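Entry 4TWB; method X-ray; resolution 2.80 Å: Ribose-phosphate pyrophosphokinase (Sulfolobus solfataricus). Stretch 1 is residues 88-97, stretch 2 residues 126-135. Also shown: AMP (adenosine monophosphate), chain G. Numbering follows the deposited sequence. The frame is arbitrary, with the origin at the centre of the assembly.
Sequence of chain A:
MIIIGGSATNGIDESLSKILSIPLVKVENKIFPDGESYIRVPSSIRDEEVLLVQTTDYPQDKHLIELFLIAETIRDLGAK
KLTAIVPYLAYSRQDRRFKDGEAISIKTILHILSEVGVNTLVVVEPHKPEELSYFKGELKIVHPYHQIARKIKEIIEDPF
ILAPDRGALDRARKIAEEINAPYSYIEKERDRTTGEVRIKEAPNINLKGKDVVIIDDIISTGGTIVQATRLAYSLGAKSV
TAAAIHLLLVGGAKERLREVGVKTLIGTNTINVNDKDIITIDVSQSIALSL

Stretch 1, residues 88-97: YLAYSRQDRR
Stretch 2 126-135: PHKPEELSYF

No hydrogen bond passes between residues 88-97 and 126-135; packing holds them together, burying 433 Å² summed over both sides. Stretch 1 is irregular, with Tyr 91 at positive phi (64/30) and Arg 96 extended (-159/-174). Stretch 2 leaves Pro 126 (-59/136), passes His 127 (-47/-41) and Lys 128 (-151/110), then makes a type I turn from Lys 128 to Glu 131 and a short 3-10 segment at 132-133. Two CA pairs fix the register: Ser 92 CA lies 5.8 Å from His 127 CA, and Asp 95 CA lies 6.2 Å from Glu 131 CA, so both chains advance in the same sense.

One apolar contact crosses the register: Leu 89, early in stretch 1, meets Leu 132, late in stretch 2. Leu 89 (chi1 t, chi2 p) and Leu 132 (m, t) bring Leu 89 CD2 and Leu 132 CD2 to 4.2 Å, a van der Waals distance suited to two buried branched side chains. Near the middle, Ser 92 CB lies 3.9 Å from His 127 CB. The small serine (chi1 m) meets its own polar need locally, Ser 92 OG donating to Leu 89 O at 2.6 Å. His 127, chi1 t and chi2 79°, points toward stretch 1 and places one ring face against Arg 93 CA, which is 4.3 Å from His 127 CD2.

The Asp 95 carboxylate oxygens lie against carbon atoms of stretch 2. Asp 95 (chi1 t) has the largest covered area, 86 Å²; Asp 95 OD1 is 3.2 Å from Glu 131 CG, and Asp 95 OD2 makes a close contact of 2.9 Å with Lys 128 CD. Glu 131 (m, t, chi3 -44°) accepts a weak bond at Glu 131 OE1 from Lys 128 N, 3.3 Å away, which braces the turn alongside the weak backbone bond from Glu 131 N to Lys 128 O at 2.9 Å. Glu 131 OE2 is modelled 2.3 Å from Ser 92 O, too close to count as an interaction.

Charges are arranged loosely. Lys 128, t at all four chi angles, runs past Asp 95, yet Lys 128 NZ stays 4.0 Å from Asp 95 OD2, beyond a salt bridge. Arg 96 (p, t, t, chi4 -106°) has Arg 96 NH1 at 3.4 Å from Asp 95 OD2, a salt bridge by charge alone because the oxygen lies well out of the guanidinium plane. Arg 96 NH1 is also 3.2 Å from Lys 128 NZ, two donors of like charge, with NZ at the guanidinium edge.

AMP is approached from both stretches: Arg 93 NH1 donates a weak bond to AMP O2P at 3.0 Å, and His 127 NE2 comes within 3.0 Å of AMP O3P.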

# COMPACT_ATOMS: atom_id res chain seq x y z
N TYR A 88 -7.35 -11.71 -7.69
CA TYR A 88 -6.41 -10.98 -8.52
C TYR A 88 -5.17 -10.60 -7.70
O TYR A 88 -5.27 -9.83 -6.75
CB TYR A 88 -7.05 -9.72 -9.12
CG TYR A 88 -6.05 -8.86 -9.87
CD1 TYR A 88 -5.47 -9.30 -11.05
CD2 TYR A 88 -5.67 -7.61 -9.38
CE1 TYR A 88 -4.54 -8.52 -11.73
CE2 TYR A 88 -4.75 -6.82 -10.05
CZ TYR A 88 -4.19 -7.28 -11.23
OH TYR A 88 -3.27 -6.51 -11.90
N LEU A 89 -4.03 -11.16 -8.06
CA LEU A 89 -2.78 -10.84 -7.39
C LEU A 89 -2.10 -9.65 -8.08
O LEU A 89 -1.77 -9.73 -9.26
CB LEU A 89 -1.86 -12.06 -7.39
CG LEU A 89 -0.50 -11.85 -6.71
CD1 LEU A 89 -0.69 -11.29 -5.31
CD2 LEU A 89 0.28 -13.15 -6.67
N ALA A 90 -1.89 -8.56 -7.35
CA ALA A 90 -1.30 -7.35 -7.93
C ALA A 90 0.20 -7.50 -8.16
O ALA A 90 0.84 -8.37 -7.60
CB ALA A 90 -1.60 -6.12 -7.07
N TYR A 91 0.76 -6.65 -9.00
CA TYR A 91 2.18 -6.70 -9.34
C TYR A 91 2.56 -7.99 -10.06
O TYR A 91 3.69 -8.47 -9.96
CB TYR A 91 3.05 -6.41 -8.10
CG TYR A 91 2.90 -4.97 -7.65
CD1 TYR A 91 3.72 -3.97 -8.18
CD2 TYR A 91 1.91 -4.60 -6.74
CE1 TYR A 91 3.57 -2.63 -7.80
CE2 TYR A 91 1.75 -3.27 -6.35
CZ TYR A 91 2.59 -2.29 -6.89
OH TYR A 91 2.43 -0.98 -6.52
N SER A 92 1.60 -8.54 -10.80
CA SER A 92 1.83 -9.78 -11.53
C SER A 92 2.50 -9.50 -12.86
O SER A 92 3.29 -10.31 -13.34
CB SER A 92 0.52 -10.52 -11.76
OG SER A 92 0.05 -11.00 -10.52
N ARG A 93 2.18 -8.36 -13.45
CA ARG A 93 2.76 -8.01 -14.74
C ARG A 93 4.28 -7.82 -14.62
O ARG A 93 5.00 -7.90 -15.61
CB ARG A 93 2.08 -6.77 -15.30
CG ARG A 93 0.65 -7.00 -15.79
CD ARG A 93 -0.30 -5.92 -15.25
NE ARG A 93 -1.14 -5.27 -16.27
CZ ARG A 93 -0.78 -5.08 -17.54
NH1 ARG A 93 0.41 -5.46 -18.00
NH2 ARG A 93 -1.63 -4.48 -18.37
N GLN A 94 4.75 -7.60 -13.39
CA GLN A 94 6.18 -7.40 -13.15
C GLN A 94 6.90 -8.71 -12.83
O GLN A 94 7.21 -9.00 -11.66
CB GLN A 94 6.43 -6.38 -12.05
CG GLN A 94 7.89 -5.98 -11.90
CD GLN A 94 8.42 -5.17 -13.09
OE1 GLN A 94 7.66 -4.71 -13.94
NE2 GLN A 94 9.74 -5.00 -13.14
N ASP A 95 7.18 -9.46 -13.89
CA ASP A 95 7.62 -10.85 -13.83
C ASP A 95 9.13 -10.99 -13.58
O ASP A 95 9.59 -11.94 -12.94
CB ASP A 95 7.24 -11.51 -15.15
CG ASP A 95 7.05 -13.01 -15.03
OD1 ASP A 95 7.48 -13.60 -14.01
OD2 ASP A 95 6.48 -13.61 -15.97
N ARG A 96 9.90 -10.03 -14.10
CA ARG A 96 11.36 -10.12 -14.13
C ARG A 96 11.97 -8.72 -14.26
O ARG A 96 11.25 -7.73 -14.23
CB ARG A 96 11.79 -10.98 -15.33
CG ARG A 96 11.11 -10.58 -16.65
CD ARG A 96 11.31 -11.62 -17.75
NE ARG A 96 10.26 -11.54 -18.76
CZ ARG A 96 9.26 -12.42 -18.88
NH1 ARG A 96 9.19 -13.47 -18.08
NH2 ARG A 96 8.34 -12.25 -19.83
N ARG A 97 13.29 -8.65 -14.43
CA ARG A 97 13.95 -7.37 -14.66
C ARG A 97 14.05 -7.06 -16.15
O ARG A 97 14.98 -7.51 -16.83
CB ARG A 97 15.35 -7.33 -14.03
CG ARG A 97 15.36 -7.65 -12.54
CD ARG A 97 16.60 -7.10 -11.82
NE ARG A 97 16.88 -7.88 -10.61
CZ ARG A 97 16.32 -7.66 -9.42
NH1 ARG A 97 15.44 -6.68 -9.25
NH2 ARG A 97 16.63 -8.44 -8.39
N PRO A 126 -2.98 -16.21 -12.75
CA PRO A 126 -1.74 -15.43 -12.58
C PRO A 126 -1.21 -15.08 -13.96
O PRO A 126 -1.21 -15.95 -14.82
CB PRO A 126 -0.80 -16.44 -11.91
CG PRO A 126 -1.37 -17.80 -12.34
CD PRO A 126 -2.84 -17.58 -12.23
N HIS A 127 -0.77 -13.84 -14.17
CA HIS A 127 -0.24 -13.44 -15.46
C HIS A 127 0.78 -14.41 -16.08
O HIS A 127 0.77 -14.66 -17.28
CB HIS A 127 0.37 -12.05 -15.37
CG HIS A 127 0.92 -11.54 -16.67
ND1 HIS A 127 0.11 -11.00 -17.65
CD2 HIS A 127 2.18 -11.47 -17.14
CE1 HIS A 127 0.86 -10.62 -18.67
NE2 HIS A 127 2.12 -10.89 -18.38
N LYS A 128 1.66 -14.96 -15.26
CA LYS A 128 2.55 -16.02 -15.74
C LYS A 128 2.93 -16.95 -14.58
O LYS A 128 3.66 -16.57 -13.67
CB LYS A 128 3.79 -15.43 -16.42
CG LYS A 128 4.57 -16.44 -17.25
CD LYS A 128 5.91 -15.88 -17.70
CE LYS A 128 6.88 -16.98 -18.12
NZ LYS A 128 8.30 -16.54 -18.03
N PRO A 129 2.42 -18.19 -14.60
CA PRO A 129 2.43 -19.08 -13.43
C PRO A 129 3.81 -19.47 -12.89
O PRO A 129 3.87 -20.04 -11.79
CB PRO A 129 1.69 -20.32 -13.93
CG PRO A 129 0.87 -19.84 -15.08
CD PRO A 129 1.71 -18.80 -15.74
N GLU A 130 4.89 -19.20 -13.63
CA GLU A 130 6.24 -19.42 -13.11
C GLU A 130 6.53 -18.43 -11.98
O GLU A 130 7.15 -18.79 -10.98
CB GLU A 130 7.30 -19.30 -14.20
CG GLU A 130 7.47 -20.53 -15.05
CD GLU A 130 6.56 -20.53 -16.27
OE1 GLU A 130 5.56 -19.77 -16.28
OE2 GLU A 130 6.85 -21.30 -17.21
N GLU A 131 6.11 -17.18 -12.18
CA GLU A 131 6.07 -16.18 -11.12
C GLU A 131 5.96 -16.80 -9.74
O GLU A 131 6.79 -16.54 -8.87
CB GLU A 131 4.81 -15.34 -11.27
CG GLU A 131 4.94 -14.13 -12.13
CD GLU A 131 3.67 -13.32 -12.12
OE1 GLU A 131 2.58 -13.93 -12.23
OE2 GLU A 131 3.75 -12.08 -11.98
N LEU A 132 4.91 -17.59 -9.54
CA LEU A 132 4.53 -18.03 -8.21
C LEU A 132 5.51 -19.01 -7.56
O LEU A 132 5.31 -19.43 -6.42
CB LEU A 132 3.12 -18.60 -8.23
CG LEU A 132 2.09 -17.79 -9.01
CD1 LEU A 132 0.68 -18.37 -8.81
CD2 LEU A 132 2.12 -16.33 -8.62
N SER A 133 6.59 -19.35 -8.27
CA SER A 133 7.62 -20.21 -7.71
C SER A 133 8.31 -19.51 -6.53
O SER A 133 8.81 -20.16 -5.60
CB SER A 133 8.65 -20.60 -8.77
OG SER A 133 9.51 -19.52 -9.10
N TYR A 134 8.32 -18.18 -6.57
CA TYR A 134 8.94 -17.39 -5.51
C TYR A 134 8.28 -17.65 -4.17
O TYR A 134 8.94 -17.56 -3.12
CB TYR A 134 8.87 -15.90 -5.85
CG TYR A 134 9.75 -15.46 -7.00
CD1 TYR A 134 11.13 -15.60 -6.94
CD2 TYR A 134 9.20 -14.88 -8.14
CE1 TYR A 134 11.94 -15.18 -7.99
CE2 TYR A 134 9.99 -14.47 -9.20
CZ TYR A 134 11.36 -14.62 -9.12
OH TYR A 134 12.15 -14.21 -10.18
N PHE A 135 6.99 -17.96 -4.19
CA PHE A 135 6.25 -18.23 -2.96
C PHE A 135 6.67 -19.59 -2.41
O PHE A 135 6.70 -20.58 -3.14
CB PHE A 135 4.75 -18.20 -3.20
CG PHE A 135 3.92 -18.52 -1.98
CD1 PHE A 135 3.82 -17.61 -0.94
CD2 PHE A 135 3.23 -19.71 -1.89
CE1 PHE A 135 3.05 -17.88 0.17
CE2 PHE A 135 2.45 -20.00 -0.78
CZ PHE A 135 2.37 -19.08 0.25
P AMP G . 3.06 -7.68 -20.33
O1P AMP G . 2.89 -8.67 -21.45
O2P AMP G . 1.97 -6.63 -20.23
O3P AMP G . 3.46 -8.31 -19.01
O5' AMP G . 4.37 -6.84 -20.76
C5' AMP G . 5.45 -6.69 -19.84
C4' AMP G . 5.78 -5.21 -19.67
O4' AMP G . 4.70 -4.55 -18.99
C3' AMP G . 7.04 -5.02 -18.84
O3' AMP G . 8.03 -4.33 -19.62
C2' AMP G . 6.62 -4.22 -17.62
O2' AMP G . 7.54 -3.16 -17.29
C1' AMP G . 5.22 -3.70 -17.96
N9 AMP G . 4.34 -3.64 -16.76
C8 AMP G . 4.59 -4.20 -15.55
N7 AMP G . 3.59 -3.95 -14.66
C5 AMP G . 2.67 -3.20 -15.31
C6 AMP G . 1.37 -2.57 -14.97
N6 AMP G . 0.85 -2.72 -13.73
N1 AMP G . 0.73 -1.86 -15.94
C2 AMP G . 1.24 -1.72 -17.18
N3 AMP G . 2.42 -2.26 -17.57
C4 AMP G . 3.17 -2.99 -16.69